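Local coordinates for protein peptide synthetase, module 7 (Actinoplanes teichomyceticus, PDB 4TX3) that probably acts as a condensation-type domain of a nonribosomal peptide synthetase, taking part in the assembly of a peptide natural product, at residues E393-L397 against D398-A402. Residues are numbered along the deposited sequence; the frame is centred on the assembly and turned at random.
Sequences EAIEL and DLAFA
Ile395 and Leu397 both lay a delta methyl against Ala400, a short-range apolar contact made where a loop bends into a beta strand. The strand, 399-407, belongs to the four-stranded mixed sheet of a condensation-domain fold, related to the CoA-dependent acyltransferases, and the loop arrives from strand 383-388 of the five-stranded sheet. The segment illustrates how a chain passing between two sheets can bend sharply at the point of entry and pack side chains across the inside of the bend. CD1 of Leu397 lies 4.0 Å from Ala400 CB, and CD1 of Ile395 lies 4.2 Å from that same methyl. Ile395 reaches it with an extended side chain (chi1 -170°, chi2 175°) that carries CD1 across the inside of the bend. Leu399, next to Ala400 in the strand, sends its side chain to Leu420 and Tyr422 of strand 413-423 and to Leu435 of helix 429-448.

On the outer side of the bend the link is polar and runs through a water. Asp398 sets its CG beside its own backbone N (chi1 -64°), which turns OD1 to the water, while its OD2 forms a salt bridge with Arg227. Glu396 OE2 makes a salt bridge with Arg39 NH1, and Ile395 shares a backbone hydrogen bond with Arg233. The water itself donates to Glu396 O at 2.8 Å and to Asp398 OD1 at 2.6 Å.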
# COMPACT_ATOMS: atom_id res chain seq x y z
N GLU B 393 -0.16 18.28 16.66
CA GLU B 393 0.89 17.69 17.52
C GLU B 393 1.90 18.72 18.03
O GLU B 393 2.07 19.78 17.43
CB GLU B 393 1.63 16.57 16.77
CG GLU B 393 0.73 15.52 16.11
CD GLU B 393 -0.05 14.62 17.10
OE1 GLU B 393 0.01 14.84 18.34
OE2 GLU B 393 -0.71 13.66 16.62
N ALA B 394 2.55 18.40 19.14
CA ALA B 394 3.62 19.24 19.67
C ALA B 394 4.73 19.43 18.64
O ALA B 394 5.06 18.50 17.90
CB ALA B 394 4.18 18.64 20.95
N ILE B 395 5.30 20.62 18.61
CA ILE B 395 6.34 20.96 17.63
C ILE B 395 7.68 21.32 18.31
O ILE B 395 7.69 21.99 19.35
CB ILE B 395 5.90 22.12 16.71
CG1 ILE B 395 6.86 22.31 15.54
CG2 ILE B 395 5.75 23.44 17.50
CD1 ILE B 395 6.40 23.37 14.55
N GLU B 396 8.78 20.84 17.74
CA GLU B 396 10.13 21.15 18.22
C GLU B 396 10.81 22.17 17.31
O GLU B 396 11.72 22.87 17.72
CB GLU B 396 11.00 19.90 18.30
CG GLU B 396 10.60 18.90 19.35
CD GLU B 396 11.55 17.71 19.38
OE1 GLU B 396 11.61 16.98 18.37
OE2 GLU B 396 12.26 17.54 20.40
N LEU B 397 10.36 22.20 16.06
CA LEU B 397 10.86 23.16 15.07
C LEU B 397 10.25 24.55 15.28
O LEU B 397 9.22 24.71 15.95
CB LEU B 397 10.54 22.65 13.67
CG LEU B 397 11.23 21.38 13.19
CD1 LEU B 397 10.56 20.85 11.94
CD2 LEU B 397 12.70 21.62 12.93
N ASP B 398 10.88 25.56 14.71
CA ASP B 398 10.28 26.89 14.66
C ASP B 398 9.15 26.93 13.64
O ASP B 398 8.03 27.37 13.94
CB ASP B 398 11.35 27.93 14.33
CG ASP B 398 12.41 28.02 15.42
OD1 ASP B 398 12.39 27.17 16.34
OD2 ASP B 398 13.26 28.93 15.35
N LEU B 399 9.43 26.44 12.43
CA LEU B 399 8.43 26.37 11.37
C LEU B 399 8.48 25.02 10.66
O LEU B 399 9.54 24.44 10.47
CB LEU B 399 8.62 27.50 10.36
CG LEU B 399 8.74 28.91 10.95
CD1 LEU B 399 9.34 29.88 9.94
CD2 LEU B 399 7.39 29.39 11.42
N ALA B 400 7.31 24.53 10.25
CA ALA B 400 7.22 23.25 9.56
C ALA B 400 6.09 23.29 8.54
O ALA B 400 4.93 23.42 8.88
CB ALA B 400 7.00 22.10 10.56
N PHE B 401 6.47 23.19 7.27
CA PHE B 401 5.51 23.19 6.18
C PHE B 401 5.15 21.77 5.83
O PHE B 401 6.05 20.93 5.63
CB PHE B 401 6.09 23.90 4.95
CG PHE B 401 6.28 25.39 5.12
CD1 PHE B 401 7.41 25.90 5.73
CD2 PHE B 401 5.35 26.28 4.61
CE1 PHE B 401 7.60 27.26 5.85
CE2 PHE B 401 5.54 27.64 4.74
CZ PHE B 401 6.66 28.12 5.35
N ALA B 402 3.85 21.50 5.75
CA ALA B 402 3.33 20.22 5.28
C ALA B 402 2.43 20.43 4.06
O ALA B 402 1.27 20.85 4.18
CB ALA B 402 2.57 19.51 6.39
O HOH W 1 13.43 24.86 16.85